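Local coordinates for D-alanine--D-alanine ligase (Acinetobacter baumannii ACICU, PDB 5D8D), which uses ATP to join two D-alanine molecules into D-alanyl-D-alanine, a building block for bacterial peptidoglycan and so for the cell wall, at residues Phe7-Val12 / Gly39-Ala44; Leu25-Ala30 / Gly274-Ser279; Tyr58-Ile63 / Asn83-Gly88. All coordinates share one frame; numbering follows the deposited sequence.

Contact 1. Residues Phe7-Val12 / Gly39-Ala44; sequences FGKVAV and GVQAEA
Val10 and Val12 pair in parallel with Ala42 and Ala44, so that strands 9-13 and 41-45 become neighbours in the three-stranded sheet of the N-terminal domain. Helix 21-37 runs between them along the chain, completing a beta-alpha-beta unit of the kind that builds Rossmann-like domains.

Three backbone bonds set the pairing. Val10 spends both its polar groups on this partner: its N donates to Gln41 O (3.0 Å, 174°), and its O receives Glu43 N. Val12 N then reaches Glu43 O at 2.9 Å. Between these bonds, Ala42 CA lies 3.4 Å from Val10 O in a CA-H...O contact.

The apolar contacts collect on the face of Val10, Val12 and Ala42. Val10 CG1 meets Val40 CG2 at 3.6 Å, the two side chains crossing at about a right angle; with chi1 at 1°, CG1 nearly eclipses the backbone N. Phe7 CD2 touches the other methyl of Val40, CG1. Leu32 and Leu35 of helix 21-37 pack on this side against Ala42, whose single methyl lets the helix come close, while Leu300 of helix 292-301 reaches Val10 and Phe7.

Polar side chains occupy the opposite face. Gln41 lays its CB 3.6 Å from Gly8 O, and its OE1 comes beside Lys9 CG. Gly8, with positive phi, turns the chain from helix 3-7 into the strand, a conformation in which a residue lacking a beta carbon is at ease. Glu43 OE1 has its stronger partner in Tyr58 OH; to Lys9 it offers a long salt bridge, NZ to OE1 at 4.0 Å. The lysine chain bends at chi3 (82°), which sets CE 3.8 Å from Glu43 OE2.

Contact 2. Residues Leu25-Ala30 / Gly274-Ser279; sequences LDSGQA and GMTSHS
Ser27 and Met275 join helix 21-37 of the N-terminal domain to the loop that follows strand 264-270 in the ATP-grasp part of the enzyme. Met275 N donates to Ser27 OG almost straight (2.9 Å, 171°). A serine suits this buried spot because one small hydroxyl serves several partners: OG also bonds His66 NE2 and, weakly, Val23 O one turn back in the helix.

Next to this bond Ala30 sets only a methyl, CB, against Met275 O, at 3.6 Å. Asp26 and Thr276 also meet, crossing at about a right angle, with Asp26 OD2 lying 3.3 Å from Thr276 CG2. Asp26 has CG anti to its backbone N (chi1 -180°), which places CG beside Thr276 CG2. Its OD1 receives a water at 2.6 Å, and that water in turn weakly accepts Ser277 N.

Farther out, Met275 folds its flexible chain away from Ser27 into a pocket of Val64, Trp251, Phe292, Cys296 and Ile299. Gly274 suits its position because Ser279 OG lies close to where a beta carbon would stand. Gly274 lies about 7 Å from the side chain of Asn270, a predicted magnesium ligand. A type I turn from Thr276 to Ser279 shapes the loop, with Thr276 OG1 bonded to Ser279 OG at 2.8 Å. The same OG1 sits 3.0 Å above the His278 ring, over its centre.

Contact 3. Residues Tyr58-Ile63 / Asn83-Gly88; sequences YDRAFI and NIPYTG
Thr87 lays its CG2 methyl over one face of the Phe62 ring, 4.1 Å above the plane and offset toward the rim. Pro85 CG stands over one face of the Arg60 guanidinium, an aliphatic carbon of the puckered ring against the flat cation. Tyr86 receives Ile63 obliquely, the CD1 methyl of the isoleucine 3.6 Å from CD1 of the ring, while Ile84 O of its own segment lies in plane at the ring edge.

Segment 83-88 runs beside strand 60-63, with a single beta bridge, Ala61 with Tyr86. Ala61 N donates to Pro85 O (3.1 Å); the return bond, Thr87 N to Ala61 O, is weak. Proline suits the neighbouring position, since its carbonyl can accept although its nitrogen cannot donate. Ala61 has only a methyl to place, and it rests against Tyr86 CB at 4.0 Å.

One step further the threonine side chain takes over from the backbone. Ile63 N donates to Thr87 OG1 at 2.8 Å and 175°. With chi1 at 52°, OG1 lies between the backbone N and the carbonyl carbon, and CG2 is left for the phenyl ring: a threonine serves both a polar and an apolar neighbour. At the opposite end, Ile84 CG2 packs on Arg60 CA at 3.6 Å.

Strand 60-63 is an edge of the parallel sheet, bonded on its other side to strand 9-13, and the loop covers this edge. Helix 74-81 lies against Ile63 and Tyr86, whose hydroxyl bonds Glu80. Helix 292-301 brings Ile299 onto both Phe62 and Thr87, and just past its end Thr303 takes the Arg60 NE.

In the fold
From the N terminus, strand 9-13 leads into helix 21-37, and contact 1 closes the first loop when strand 41-45 returns beside it. The chain then passes to strand 60-63 on the other flank of strand 9-13, and contact 3 closes a second, shorter loop around helix 74-81; contacts 1 and 3 follow in series and share one sheet. Contact 2 opens at helix 21-37, within the loop of contact 1, and closes only 244 residues later. It therefore crosses contact 1 and encloses contact 3. Contacts 1 and 3 lie within the N-terminal domain, whereas contact 2 ties helix 21-37 to the ATP-grasp region; Val12 CG1 against Gly28 O links contacts 1 and 2.

Contact 1. Residues Phe7-Val12 / Gly39-Ala44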
ATOM      1  N   PHE A   7      -0.338  29.656   5.307  1.00 45.32           N
ATOM      2  CA  PHE A   7       0.255  28.496   4.594  1.00 42.90           C
ATOM      3  C   PHE A   7       1.764  28.552   4.349  1.00 42.53           C
ATOM      4  O   PHE A   7       2.356  27.508   3.990  1.00 40.99           O
ATOM      5  CB  PHE A   7      -0.430  28.266   3.238  1.00 39.40           C
ATOM      6  CG  PHE A   7      -1.910  28.015   3.341  1.00 41.96           C
ATOM      7  CD1 PHE A   7      -2.395  26.799   3.804  1.00 42.56           C
ATOM      8  CD2 PHE A   7      -2.829  28.983   2.958  1.00 41.59           C
ATOM      9  CE1 PHE A   7      -3.769  26.567   3.884  1.00 40.25           C
ATOM     10  CE2 PHE A   7      -4.192  28.748   3.028  1.00 39.48           C
ATOM     11  CZ  PHE A   7      -4.656  27.536   3.496  1.00 40.20           C
ATOM     12  N   GLY A   8       2.395  29.723   4.500  1.00 38.09           N
ATOM     13  CA  GLY A   8       3.839  29.794   4.280  1.00 39.21           C
ATOM     14  C   GLY A   8       4.150  29.366   2.843  1.00 41.92           C
ATOM     15  O   GLY A   8       3.363  29.657   1.942  1.00 38.51           O
ATOM     16  N   LYS A   9       5.275  28.673   2.621  1.00 42.60           N
ATOM     17  CA  LYS A   9       5.716  28.381   1.244  1.00 46.04           C
ATOM     18  C   LYS A   9       5.090  27.081   0.828  1.00 45.17           C
ATOM     19  O   LYS A   9       5.308  26.097   1.500  1.00 39.87           O
ATOM     20  CB  LYS A   9       7.229  28.334   1.102  1.00 46.48           C
ATOM     21  CG  LYS A   9       7.879  29.694   1.202  1.00 52.93           C
ATOM     22  CD  LYS A   9       9.363  29.677   0.858  1.00 60.63           C
ATOM     23  CE  LYS A   9       9.603  29.726  -0.645  1.00 63.92           C
ATOM     24  NZ  LYS A   9      10.837  28.967  -1.003  1.00 72.34           N
ATOM     25  N   VAL A  10       4.279  27.081  -0.250  1.00 45.21           N
ATOM     26  CA  VAL A  10       3.668  25.852  -0.708  1.00 40.05           C
ATOM     27  C   VAL A  10       4.236  25.420  -2.013  1.00 40.16           C
ATOM     28  O   VAL A  10       4.416  26.229  -2.890  1.00 42.84           O
ATOM     29  CB  VAL A  10       2.110  25.789  -0.587  1.00 40.67           C
ATOM     30  CG1 VAL A  10       1.489  27.047  -0.023  1.00 40.74           C
ATOM     31  CG2 VAL A  10       1.433  25.250  -1.830  1.00 40.23           C
ATOM     32  N   ALA A  11       4.536  24.117  -2.108  1.00 40.02           N
ATOM     33  CA  ALA A  11       4.982  23.499  -3.346  1.00 40.16           C
ATOM     34  C   ALA A  11       3.821  22.802  -4.029  1.00 38.78           C
ATOM     35  O   ALA A  11       3.192  21.940  -3.436  1.00 43.56           O
ATOM     36  CB  ALA A  11       6.083  22.500  -3.074  1.00 39.56           C
ATOM     37  N   VAL A  12       3.544  23.178  -5.271  1.00 37.32           N
ATOM     38  CA  VAL A  12       2.557  22.490  -6.080  1.00 39.42           C
ATOM     39  C   VAL A  12       3.313  21.483  -6.924  1.00 40.01           C
ATOM     40  O   VAL A  12       4.052  21.853  -7.855  1.00 37.92           O
ATOM     41  CB  VAL A  12       1.770  23.455  -6.940  1.00 38.20           C
ATOM     42  CG1 VAL A  12       0.830  22.698  -7.865  1.00 38.36           C
ATOM     43  CG2 VAL A  12       0.977  24.377  -6.032  1.00 40.03           C
ATOM     44  N   GLY A  39      -3.730  34.562  -2.896  1.00 48.41           N
ATOM     45  CA  GLY A  39      -2.674  35.102  -2.034  1.00 44.38           C
ATOM     46  C   GLY A  39      -1.805  34.091  -1.327  1.00 43.96           C
ATOM     47  O   GLY A  39      -1.035  34.490  -0.437  1.00 47.31           O
ATOM     48  N   VAL A  40      -1.867  32.809  -1.712  1.00 40.65           N
ATOM     49  CA  VAL A  40      -0.926  31.829  -1.140  1.00 46.02           C
ATOM     50  C   VAL A  40       0.393  31.844  -1.918  1.00 39.84           C
ATOM     51  O   VAL A  40       0.393  32.119  -3.095  1.00 45.13           O
ATOM     52  CB  VAL A  40      -1.478  30.394  -0.892  1.00 48.26           C
ATOM     53  CG1 VAL A  40      -2.982  30.277  -1.027  1.00 45.39           C
ATOM     54  CG2 VAL A  40      -0.740  29.364  -1.710  1.00 50.18           C
ATOM     55  N   GLN A  41       1.505  31.616  -1.233  1.00 44.76           N
ATOM     56  CA  GLN A  41       2.839  31.671  -1.850  1.00 53.52           C
ATOM     57  C   GLN A  41       3.101  30.323  -2.461  1.00 50.09           C
ATOM     58  O   GLN A  41       3.807  29.531  -1.873  1.00 52.31           O
ATOM     59  CB  GLN A  41       3.982  31.901  -0.838  1.00 55.13           C
ATOM     60  CG  GLN A  41       4.100  33.256  -0.186  1.00 64.52           C
ATOM     61  CD  GLN A  41       5.199  33.229   0.871  1.00 74.92           C
ATOM     62  OE1 GLN A  41       6.369  32.975   0.559  1.00 76.51           O
ATOM     63  NE2 GLN A  41       4.817  33.425   2.134  1.00 77.35           N
ATOM     64  N   ALA A  42       2.556  30.072  -3.637  1.00 49.52           N
ATOM     65  CA  ALA A  42       2.725  28.779  -4.310  1.00 46.97           C
ATOM     66  C   ALA A  42       3.833  28.840  -5.379  1.00 46.08           C
ATOM     67  O   ALA A  42       4.044  29.888  -5.995  1.00 47.17           O
ATOM     68  CB  ALA A  42       1.416  28.372  -4.925  1.00 46.63           C
ATOM     69  N   GLU A  43       4.529  27.716  -5.579  1.00 46.12           N
ATOM     70  CA  GLU A  43       5.544  27.570  -6.637  1.00 45.65           C
ATOM     71  C   GLU A  43       5.412  26.191  -7.239  1.00 43.34           C
ATOM     72  O   GLU A  43       5.269  25.198  -6.543  1.00 44.33           O
ATOM     73  CB  GLU A  43       6.968  27.765  -6.100  1.00 47.65           C
ATOM     74  CG  GLU A  43       7.161  29.036  -5.275  1.00 55.62           C
ATOM     75  CD  GLU A  43       8.588  29.242  -4.722  1.00 63.91           C
ATOM     76  OE1 GLU A  43       9.362  28.263  -4.627  1.00 63.04           O
ATOM     77  OE2 GLU A  43       8.939  30.405  -4.367  1.00 67.87           O
ATOM     78  N   ALA A  44       5.443  26.118  -8.544  1.00 39.44           N
ATOM     79  CA  ALA A  44       5.585  24.831  -9.198  1.00 42.15           C
ATOM     80  C   ALA A  44       6.858  24.039  -8.748  1.00 42.21           C
ATOM     81  O   ALA A  44       7.938  24.595  -8.551  1.00 40.30           O
ATOM     82  CB  ALA A  44       5.596  25.055 -10.709  1.00 43.06           C
TER

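Contact 2. Residues Leu25-Ala30 / Gly274-Ser279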
ATOM      1  N   LEU A  25       0.828  18.366 -15.613  1.00 42.03           N
ATOM      2  CA  LEU A  25       1.184  19.775 -15.943  1.00 42.74           C
ATOM      3  C   LEU A  25      -0.077  20.645 -16.028  1.00 42.54           C
ATOM      4  O   LEU A  25      -0.087  21.746 -15.504  1.00 45.12           O
ATOM      5  CB  LEU A  25       1.937  19.897 -17.261  1.00 38.89           C
ATOM      6  CG  LEU A  25       3.247  19.120 -17.310  1.00 38.73           C
ATOM      7  CD1 LEU A  25       3.759  19.101 -18.725  1.00 38.54           C
ATOM      8  CD2 LEU A  25       4.263  19.712 -16.358  1.00 37.11           C
ATOM      9  N   ASP A  26      -1.151  20.136 -16.638  1.00 37.33           N
ATOM     10  CA  ASP A  26      -2.374  20.920 -16.759  1.00 38.83           C
ATOM     11  C   ASP A  26      -3.007  21.116 -15.367  1.00 39.63           C
ATOM     12  O   ASP A  26      -3.253  22.238 -14.967  1.00 39.06           O
ATOM     13  CB  ASP A  26      -3.283  20.240 -17.798  1.00 45.08           C
ATOM     14  CG  ASP A  26      -4.581  20.943 -18.024  1.00 44.09           C
ATOM     15  OD1 ASP A  26      -4.829  21.945 -17.369  1.00 51.69           O
ATOM     16  OD2 ASP A  26      -5.393  20.456 -18.852  1.00 56.20           O
ATOM     17  N   SER A  27      -3.190  20.049 -14.585  1.00 40.75           N
ATOM     18  CA  SER A  27      -3.692  20.214 -13.195  1.00 40.28           C
ATOM     19  C   SER A  27      -2.852  21.190 -12.364  1.00 37.24           C
ATOM     20  O   SER A  27      -3.377  22.064 -11.653  1.00 35.22           O
ATOM     21  CB  SER A  27      -3.758  18.860 -12.477  1.00 38.98           C
ATOM     22  OG  SER A  27      -4.720  18.029 -13.109  1.00 40.17           O
ATOM     23  N   GLY A  28      -1.546  21.026 -12.467  1.00 35.60           N
ATOM     24  CA  GLY A  28      -0.616  21.833 -11.713  1.00 38.34           C
ATOM     25  C   GLY A  28      -0.713  23.313 -11.973  1.00 41.32           C
ATOM     26  O   GLY A  28      -0.836  24.122 -11.019  1.00 37.11           O
ATOM     27  N   GLN A  29      -0.680  23.660 -13.264  1.00 43.62           N
ATOM     28  CA  GLN A  29      -0.841  25.036 -13.706  1.00 39.39           C
ATOM     29  C   GLN A  29      -2.127  25.586 -13.191  1.00 37.11           C
ATOM     30  O   GLN A  29      -2.176  26.714 -12.675  1.00 37.70           O
ATOM     31  CB  GLN A  29      -0.864  25.131 -15.230  1.00 46.48           C
ATOM     32  CG  GLN A  29       0.317  25.834 -15.816  1.00 56.83           C
ATOM     33  CD  GLN A  29       0.307  27.290 -15.483  1.00 54.24           C
ATOM     34  OE1 GLN A  29       1.285  27.826 -15.006  1.00 52.48           O
ATOM     35  NE2 GLN A  29      -0.815  27.921 -15.682  1.00 62.21           N
ATOM     36  N   ALA A  30      -3.208  24.823 -13.330  1.00 32.38           N
ATOM     37  CA  ALA A  30      -4.494  25.389 -12.877  1.00 33.52           C
ATOM     38  C   ALA A  30      -4.509  25.602 -11.353  1.00 34.10           C
ATOM     39  O   ALA A  30      -5.003  26.625 -10.854  1.00 34.83           O
ATOM     40  CB  ALA A  30      -5.663  24.535 -13.325  1.00 34.57           C
ATOM     41  N   GLY A 274      -7.764  14.689 -11.355  1.00 35.94           N
ATOM     42  CA  GLY A 274      -7.585  15.826 -12.196  1.00 36.00           C
ATOM     43  C   GLY A 274      -8.110  17.123 -11.597  1.00 41.14           C
ATOM     44  O   GLY A 274      -9.100  17.153 -10.834  1.00 40.94           O
ATOM     45  N   MET A 275      -7.347  18.185 -11.865  1.00 40.42           N
ATOM     46  CA  MET A 275      -7.769  19.524 -11.623  1.00 39.45           C
ATOM     47  C   MET A 275      -7.653  20.331 -12.928  1.00 36.69           C
ATOM     48  O   MET A 275      -7.636  21.572 -12.909  1.00 41.20           O
ATOM     49  CB  MET A 275      -6.971  20.090 -10.445  1.00 39.02           C
ATOM     50  CG  MET A 275      -7.335  19.419  -9.114  1.00 40.88           C
ATOM     51  SD  MET A 275      -8.922  19.930  -8.428  1.00 40.78           S
ATOM     52  CE  MET A 275      -8.487  21.478  -7.664  1.00 38.37           C
ATOM     53  N   THR A 276      -7.631  19.633 -14.067  1.00 33.64           N
ATOM     54  CA  THR A 276      -7.783  20.303 -15.346  1.00 38.45           C
ATOM     55  C   THR A 276      -9.186  20.908 -15.505  1.00 41.71           C
ATOM     56  O   THR A 276     -10.134  20.574 -14.797  1.00 35.26           O
ATOM     57  CB  THR A 276      -7.622  19.379 -16.542  1.00 41.70           C
ATOM     58  OG1 THR A 276      -8.794  18.563 -16.667  1.00 41.61           O
ATOM     59  CG2 THR A 276      -6.370  18.538 -16.413  1.00 44.68           C
ATOM     60  N   SER A 277      -9.310  21.770 -16.500  1.00 47.13           N
ATOM     61  CA  SER A 277     -10.553  22.491 -16.731  1.00 48.38           C
ATOM     62  C   SER A 277     -11.742  21.577 -17.194  1.00 47.19           C
ATOM     63  O   SER A 277     -12.876  21.992 -17.067  1.00 43.34           O
ATOM     64  CB  SER A 277     -10.291  23.636 -17.703  1.00 48.70           C
ATOM     65  OG  SER A 277     -10.179  23.081 -18.995  1.00 51.52           O
ATOM     66  N   HIS A 278     -11.465  20.348 -17.669  1.00 48.49           N
ATOM     67  CA  HIS A 278     -12.471  19.302 -17.954  1.00 49.06           C
ATOM     68  C   HIS A 278     -12.737  18.269 -16.827  1.00 51.12           C
ATOM     69  O   HIS A 278     -13.543  17.358 -17.023  1.00 53.67           O
ATOM     70  CB  HIS A 278     -12.070  18.521 -19.234  1.00 59.44           C
ATOM     71  CG  HIS A 278     -10.809  17.691 -19.107  1.00 71.50           C
ATOM     72  ND1 HIS A 278      -9.603  18.067 -19.676  1.00 80.94           N
ATOM     73  CD2 HIS A 278     -10.571  16.498 -18.500  1.00 78.47           C
ATOM     74  CE1 HIS A 278      -8.682  17.147 -19.423  1.00 81.35           C
ATOM     75  NE2 HIS A 278      -9.242  16.187 -18.707  1.00 79.92           N
ATOM     76  N   SER A 279     -12.060  18.382 -15.680  1.00 44.72           N
ATOM     77  CA  SER A 279     -12.085  17.354 -14.622  1.00 40.10           C
ATOM     78  C   SER A 279     -13.338  17.411 -13.767  1.00 40.46           C
ATOM     79  O   SER A 279     -13.990  18.422 -13.677  1.00 40.94           O
ATOM     80  CB  SER A 279     -10.845  17.486 -13.706  1.00 41.42           C
ATOM     81  OG  SER A 279      -9.627  17.157 -14.383  1.00 37.76           O
TER
HETATM   82  O   HOH W   1      -6.933  23.403 -16.764  1.00 42.92           O

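Contact 3. Residues Tyr58-Ile63 / Asn83-Gly88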
ATOM      1  N   TYR A  58      10.088  24.060   1.674  1.00 44.30           N
ATOM      2  CA  TYR A  58       8.669  24.380   1.699  1.00 43.10           C
ATOM      3  C   TYR A  58       7.999  23.962   3.002  1.00 41.47           C
ATOM      4  O   TYR A  58       8.399  23.012   3.654  1.00 43.73           O
ATOM      5  CB  TYR A  58       7.951  23.720   0.501  1.00 43.99           C
ATOM      6  CG  TYR A  58       8.449  24.255  -0.810  1.00 42.54           C
ATOM      7  CD1 TYR A  58       7.947  25.434  -1.344  1.00 45.07           C
ATOM      8  CD2 TYR A  58       9.472  23.626  -1.473  1.00 45.50           C
ATOM      9  CE1 TYR A  58       8.431  25.950  -2.542  1.00 43.79           C
ATOM     10  CE2 TYR A  58       9.986  24.136  -2.656  1.00 47.18           C
ATOM     11  CZ  TYR A  58       9.466  25.294  -3.187  1.00 42.73           C
ATOM     12  OH  TYR A  58       9.989  25.735  -4.368  1.00 39.48           O
ATOM     13  N   ASP A  59       6.960  24.701   3.361  1.00 40.38           N
ATOM     14  CA  ASP A  59       6.168  24.412   4.531  1.00 39.11           C
ATOM     15  C   ASP A  59       5.117  23.336   4.322  1.00 41.25           C
ATOM     16  O   ASP A  59       4.656  22.754   5.306  1.00 40.00           O
ATOM     17  CB  ASP A  59       5.542  25.694   5.040  1.00 42.43           C
ATOM     18  CG  ASP A  59       6.579  26.655   5.567  1.00 45.67           C
ATOM     19  OD1 ASP A  59       7.159  26.342   6.626  1.00 51.88           O
ATOM     20  OD2 ASP A  59       6.848  27.697   4.921  1.00 47.83           O
ATOM     21  N   ARG A  60       4.757  23.040   3.065  1.00 41.12           N
ATOM     22  CA  ARG A  60       3.743  22.022   2.748  1.00 41.28           C
ATOM     23  C   ARG A  60       3.651  21.812   1.243  1.00 42.53           C
ATOM     24  O   ARG A  60       4.178  22.613   0.481  1.00 43.10           O
ATOM     25  CB  ARG A  60       2.338  22.399   3.309  1.00 40.95           C
ATOM     26  CG  ARG A  60       1.592  23.543   2.611  1.00 39.76           C
ATOM     27  CD  ARG A  60       1.019  24.626   3.521  1.00 40.82           C
ATOM     28  NE  ARG A  60       0.528  24.049   4.749  1.00 47.68           N
ATOM     29  CZ  ARG A  60       0.969  24.289   5.979  1.00 45.94           C
ATOM     30  NH1 ARG A  60       1.886  25.201   6.247  1.00 52.75           N
ATOM     31  NH2 ARG A  60       0.429  23.607   6.972  1.00 52.00           N
ATOM     32  N   ALA A  61       2.941  20.758   0.834  1.00 38.78           N
ATOM     33  CA  ALA A  61       2.815  20.397  -0.542  1.00 37.59           C
ATOM     34  C   ALA A  61       1.366  20.134  -0.948  1.00 37.41           C
ATOM     35  O   ALA A  61       0.614  19.497  -0.217  1.00 33.39           O
ATOM     36  CB  ALA A  61       3.662  19.169  -0.809  1.00 38.06           C
ATOM     37  N   PHE A  62       1.028  20.576  -2.159  1.00 37.03           N
ATOM     38  CA  PHE A  62      -0.269  20.298  -2.814  1.00 38.98           C
ATOM     39  C   PHE A  62       0.074  19.334  -3.933  1.00 37.50           C
ATOM     40  O   PHE A  62       0.788  19.737  -4.858  1.00 38.20           O
ATOM     41  CB  PHE A  62      -0.867  21.604  -3.396  1.00 35.95           C
ATOM     42  CG  PHE A  62      -2.293  21.495  -3.831  1.00 36.26           C
ATOM     43  CD1 PHE A  62      -2.692  20.573  -4.772  1.00 37.01           C
ATOM     44  CD2 PHE A  62      -3.249  22.359  -3.323  1.00 41.08           C
ATOM     45  CE1 PHE A  62      -4.022  20.476  -5.156  1.00 37.38           C
ATOM     46  CE2 PHE A  62      -4.581  22.259  -3.702  1.00 38.11           C
ATOM     47  CZ  PHE A  62      -4.963  21.323  -4.622  1.00 37.17           C
ATOM     48  N   ILE A  63      -0.409  18.087  -3.858  1.00 34.25           N
ATOM     49  CA  ILE A  63       0.020  17.031  -4.792  1.00 32.44           C
ATOM     50  C   ILE A  63      -0.998  16.889  -5.917  1.00 36.60           C
ATOM     51  O   ILE A  63      -2.186  16.662  -5.698  1.00 34.18           O
ATOM     52  CB  ILE A  63       0.172  15.653  -4.126  1.00 39.45           C
ATOM     53  CG1 ILE A  63       1.223  15.692  -2.985  1.00 42.37           C
ATOM     54  CG2 ILE A  63       0.563  14.605  -5.170  1.00 40.15           C
ATOM     55  CD1 ILE A  63       1.254  14.466  -2.109  1.00 40.39           C
ATOM     56  N   ASN A  83       9.065  15.062   6.758  1.00 43.75           N
ATOM     57  CA  ASN A  83       8.115  15.653   7.710  1.00 45.15           C
ATOM     58  C   ASN A  83       7.415  16.906   7.204  1.00 44.22           C
ATOM     59  O   ASN A  83       7.233  17.877   7.946  1.00 41.55           O
ATOM     60  CB  ASN A  83       8.725  15.862   9.099  1.00 48.11           C
ATOM     61  CG  ASN A  83       9.477  14.633   9.602  1.00 54.68           C
ATOM     62  OD1 ASN A  83      10.708  14.664   9.700  1.00 64.26           O
ATOM     63  ND2 ASN A  83       8.757  13.537   9.883  1.00 56.91           N
ATOM     64  N   ILE A  84       6.959  16.845   5.945  1.00 42.31           N
ATOM     65  CA  ILE A  84       6.256  17.962   5.309  1.00 38.90           C
ATOM     66  C   ILE A  84       4.817  17.530   5.121  1.00 38.62           C
ATOM     67  O   ILE A  84       4.567  16.526   4.457  1.00 39.78           O
ATOM     68  CB  ILE A  84       6.899  18.290   3.962  1.00 39.89           C
ATOM     69  CG1 ILE A  84       8.337  18.738   4.190  1.00 37.99           C
ATOM     70  CG2 ILE A  84       6.123  19.365   3.219  1.00 37.92           C
ATOM     71  CD1 ILE A  84       9.109  18.812   2.928  1.00 37.44           C
ATOM     72  N   PRO A  85       3.860  18.287   5.686  1.00 35.70           N
ATOM     73  CA  PRO A  85       2.451  17.943   5.482  1.00 39.52           C
ATOM     74  C   PRO A  85       2.015  18.166   4.041  1.00 40.43           C
ATOM     75  O   PRO A  85       2.588  19.015   3.330  1.00 38.21           O
ATOM     76  CB  PRO A  85       1.715  18.891   6.411  1.00 42.44           C
ATOM     77  CG  PRO A  85       2.656  20.026   6.649  1.00 40.45           C
ATOM     78  CD  PRO A  85       4.036  19.591   6.324  1.00 35.56           C
ATOM     79  N   TYR A  86       1.013  17.416   3.612  1.00 38.44           N
ATOM     80  CA  TYR A  86       0.634  17.404   2.212  1.00 39.19           C
ATOM     81  C   TYR A  86      -0.835  17.009   2.028  1.00 39.62           C
ATOM     82  O   TYR A  86      -1.487  16.591   2.958  1.00 35.51           O
ATOM     83  CB  TYR A  86       1.588  16.495   1.413  1.00 36.37           C
ATOM     84  CG  TYR A  86       1.551  15.082   1.868  1.00 34.96           C
ATOM     85  CD1 TYR A  86       0.578  14.187   1.381  1.00 35.46           C
ATOM     86  CD2 TYR A  86       2.455  14.621   2.809  1.00 37.73           C
ATOM     87  CE1 TYR A  86       0.514  12.881   1.810  1.00 33.81           C
ATOM     88  CE2 TYR A  86       2.391  13.302   3.278  1.00 39.92           C
ATOM     89  CZ  TYR A  86       1.419  12.448   2.766  1.00 39.27           C
ATOM     90  OH  TYR A  86       1.377  11.178   3.209  1.00 42.18           O
ATOM     91  N   THR A  87      -1.351  17.195   0.822  1.00 39.41           N
ATOM     92  CA  THR A  87      -2.776  17.039   0.542  1.00 38.85           C
ATOM     93  C   THR A  87      -3.096  15.576   0.239  1.00 36.98           C
ATOM     94  O   THR A  87      -2.242  14.832  -0.182  1.00 33.92           O
ATOM     95  CB  THR A  87      -3.169  17.895  -0.678  1.00 39.56           C
ATOM     96  OG1 THR A  87      -2.293  17.621  -1.779  1.00 40.34           O
ATOM     97  CG2 THR A  87      -3.057  19.347  -0.353  1.00 42.74           C
ATOM     98  N   GLY A  88      -4.339  15.176   0.453  1.00 39.59           N
ATOM     99  CA  GLY A  88      -4.807  13.889   0.006  1.00 38.00           C
ATOM    100  C   GLY A  88      -4.422  12.711   0.875  1.00 38.69           C
ATOM    101  O   GLY A  88      -4.125  12.872   2.054  1.00 40.08           O
TER